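Putative phosphatase (Bacteroides thetaiotaomicron, PDB 3KYA) is of unknown function but binds zinc ions and carries an IPT/TIG domain, and is probably a phosphatase. Local coordinates at residues L149-L154 and D452-M457. Numbering follows the deposited sequence. Where two conformers were deposited one is given.
With ZN (zinc ion), chain X; EDO (1,2-ethanediol), chain H; EDO (1,2-ethanediol), chain L; EDO (1,2-ethanediol), chain G.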
loop_
_atom_site.group_PDB
_atom_site.type_symbol
_atom_site.label_atom_id
_atom_site.label_comp_id
_atom_site.label_asym_id
_atom_site.label_seq_id
_atom_site.Cartn_x
_atom_site.Cartn_y
_atom_site.Cartn_z
ATOM N N LEU A 149 5.278 11.425 -32.973
ATOM C CA LEU A 149 6.501 11.991 -33.501
ATOM C C LEU A 149 6.836 13.352 -32.881
ATOM O O LEU A 149 7.896 13.886 -33.147
ATOM C CB LEU A 149 6.413 12.144 -35.022
ATOM C CG LEU A 149 6.012 10.911 -35.819
ATOM C CD1 LEU A 149 6.075 11.241 -37.325
ATOM C CD2 LEU A 149 6.893 9.710 -35.481
ATOM N N ASN A 150 5.943 13.915 -32.075
ATOM C CA ASN A 150 6.188 15.218 -31.453
ATOM C C ASN A 150 5.294 15.415 -30.244
ATOM O O ASN A 150 4.126 15.797 -30.373
ATOM C CB ASN A 150 5.982 16.343 -32.482
ATOM C CG ASN A 150 6.233 17.731 -31.906
ATOM O OD1 ASN A 150 6.594 17.878 -30.743
ATOM N ND2 ASN A 150 6.039 18.753 -32.724
ATOM N N LYS A 151 5.836 15.145 -29.059
ATOM C CA LYS A 151 5.047 15.241 -27.827
ATOM C C LYS A 151 4.721 16.686 -27.387
ATOM O O LYS A 151 4.055 16.878 -26.381
ATOM C CB LYS A 151 5.650 14.384 -26.685
ATOM C CG LYS A 151 5.386 12.886 -26.908
ATOM C CD LYS A 151 5.653 12.034 -25.673
ATOM C CE LYS A 151 7.091 12.004 -25.317
ATOM N NZ LYS A 151 7.341 11.087 -24.167
ATOM N N ASP A 152 5.181 17.685 -28.145
ATOM C CA ASP A 152 4.749 19.063 -27.945
ATOM C C ASP A 152 3.311 19.216 -28.491
ATOM O O ASP A 152 2.617 20.188 -28.156
ATOM C CB ASP A 152 5.647 20.068 -28.680
ATOM C CG ASP A 152 7.058 20.142 -28.123
ATOM O OD1 ASP A 152 7.272 19.774 -26.956
ATOM O OD2 ASP A 152 7.954 20.638 -28.851
ATOM N N HIS A 153 2.878 18.287 -29.347
ATOM C CA HIS A 153 1.547 18.352 -29.937
ATOM C C HIS A 153 0.593 17.383 -29.269
ATOM O O HIS A 153 0.701 16.168 -29.464
ATOM C CB HIS A 153 1.581 18.109 -31.446
ATOM C CG HIS A 153 2.193 19.234 -32.223
ATOM N ND1 HIS A 153 2.485 19.139 -33.569
ATOM C CD2 HIS A 153 2.610 20.464 -31.833
ATOM C CE1 HIS A 153 3.013 20.277 -33.981
ATOM N NE2 HIS A 153 3.107 21.094 -32.945
ATOM N N LEU A 154 -0.311 17.943 -28.462
ATOM C CA LEU A 154 -1.318 17.189 -27.728
ATOM C C LEU A 154 -2.690 17.445 -28.354
ATOM O O LEU A 154 -3.203 18.583 -28.326
ATOM C CB LEU A 154 -1.316 17.601 -26.254
ATOM C CG LEU A 154 -2.327 16.893 -25.358
ATOM C CD1 LEU A 154 -2.113 15.358 -25.383
ATOM C CD2 LEU A 154 -2.236 17.442 -23.933
ATOM N N ASP A 452 3.223 11.689 -20.313
ATOM C CA ASP A 452 4.468 11.859 -21.044
ATOM C C ASP A 452 5.493 11.074 -20.228
ATOM O O ASP A 452 5.842 11.482 -19.099
ATOM C CB ASP A 452 4.820 13.340 -21.157
ATOM C CG ASP A 452 6.090 13.587 -21.947
ATOM O OD1 ASP A 452 7.031 12.757 -21.888
ATOM O OD2 ASP A 452 6.164 14.652 -22.606
ATOM N N ASP A 453 5.969 9.956 -20.796
ATOM C CA ASP A 453 6.895 9.048 -20.107
ATOM C C ASP A 453 8.358 9.509 -20.057
ATOM O O ASP A 453 9.222 8.806 -19.498
ATOM C CB ASP A 453 6.763 7.619 -20.689
ATOM C CG ASP A 453 6.881 7.570 -22.217
ATOM O OD1 ASP A 453 7.441 8.507 -22.823
ATOM O OD2 ASP A 453 6.413 6.567 -22.803
ATOM N N VAL A 454 8.647 10.676 -20.627
ATOM C CA VAL A 454 9.998 11.241 -20.620
ATOM C C VAL A 454 10.012 12.413 -19.632
ATOM O O VAL A 454 10.868 12.462 -18.751
ATOM C CB VAL A 454 10.476 11.621 -22.038
ATOM C CG1 VAL A 454 11.711 12.519 -22.002
ATOM C CG2 VAL A 454 10.733 10.328 -22.861
ATOM N N LYS A 455 9.051 13.329 -19.754
ATOM C CA LYS A 455 8.903 14.437 -18.794
ATOM C C LYS A 455 8.277 13.983 -17.467
ATOM O O LYS A 455 8.333 14.715 -16.470
ATOM C CB LYS A 455 8.094 15.585 -19.413
ATOM C CG LYS A 455 8.877 16.344 -20.468
ATOM C CD LYS A 455 8.062 17.441 -21.148
ATOM C CE LYS A 455 8.979 18.384 -21.912
ATOM N NZ LYS A 455 9.818 17.669 -22.938
ATOM N N GLU A 456 7.729 12.770 -17.450
ATOM C CA GLU A 456 7.093 12.187 -16.265
ATOM C C GLU A 456 5.981 13.083 -15.721
ATOM O O GLU A 456 6.008 13.522 -14.566
ATOM C CB GLU A 456 8.139 11.858 -15.200
ATOM C CG GLU A 456 9.028 10.706 -15.650
ATOM C CD GLU A 456 10.121 10.354 -14.651
ATOM O OE1 GLU A 456 10.515 11.224 -13.845
ATOM O OE2 GLU A 456 10.596 9.204 -14.698
HETATM N N MSE A 457 5.010 13.351 -16.578
HETATM C CA MSE A 457 3.863 14.168 -16.203
HETATM C C MSE A 457 2.604 13.764 -16.937
HETATM O O MSE A 457 2.643 13.258 -18.066
HETATM C CB MSE A 457 4.138 15.651 -16.468
HETATM C CG MSE A 457 4.349 16.015 -17.897
HETATM SE SE MSE A 457 4.900 17.903 -18.006
HETATM C CE MSE A 457 3.179 18.688 -17.636
HETATM ZN ZN ZN X . 3.781 23.100 -33.077
HETATM C C1 EDO H . 9.407 11.764 -30.408
HETATM O O1 EDO H . 10.786 12.111 -30.225
HETATM C C2 EDO H . 8.514 12.446 -29.368
HETATM O O2 EDO H . 8.655 13.880 -29.406
HETATM C C1 EDO L . 5.548 16.123 -37.110
HETATM O O1 EDO L . 6.675 16.533 -37.887
HETATM C C2 EDO L . 5.711 16.634 -35.694
HETATM O O2 EDO L . 5.261 17.991 -35.596
HETATM C C1 EDO G . 13.424 8.392 -13.388
HETATM O O1 EDO G . 12.175 7.893 -12.896
HETATM C C2 EDO G . 13.826 9.647 -12.620
HETATM O O2 EDO G . 13.939 10.759 -13.518
HETATM O O HOH W 1 4.744 16.657 -23.479
HETATM O O HOH W 2 9.863 19.738 -25.543
HETATM O O HOH W 3 5.414 22.562 -34.414
HETATM O O HOH W 4 2.628 23.595 -34.485
HETATM O O HOH W 5 4.232 25.227 -33.809
HETATM O O HOH W 6 5.076 23.195 -31.730
#
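A salt-bridge network joins two turns on adjacent blades of what is probably a six-bladed beta-propeller: Lys151, in the type I turn from Asn150 to His153, reaches into the hairpin loop headed by Asp452 in the closing blade. The lysine chain, bent at chi3 (-67°), brings NZ 2.8 Å from Asp452 OD1 and, in one of two Asp453 conformers, 2.9 Å from Asp453 OD1, with CG2 of Val454 beside it. NZ comes down on Asp452 OD1 from above the carboxylate plane. Asp452 OD1 also accepts hydrogen bonds from Val454 N at 2.9 Å, nearly along its C-O axis, an Asx turn, and from Lys455 N at 3.0 Å, which extends it to an Asx motif and fixes the carboxylate's rotation. Asp452 OD2 accepts from a water 2.6 Å away that also donates to Lys151 O. Were Asp452 replaced by an alanine, the amides of Val454 and Lys455 would probably lose this acceptor and the Lys151 ammonium the shorter of its two salt bridges. Asn150 lays ND2 over the centre of the His153 ring, whose NE2 binds zinc together with Asp168. Glu456 and Met457 form a G1 bulge opposite Asp452, closing the hairpin between strands 446-452 and 457-462, while Phe146 of strand 141-147 touches both Lys151 and Asp452 where the two sheets adjoin.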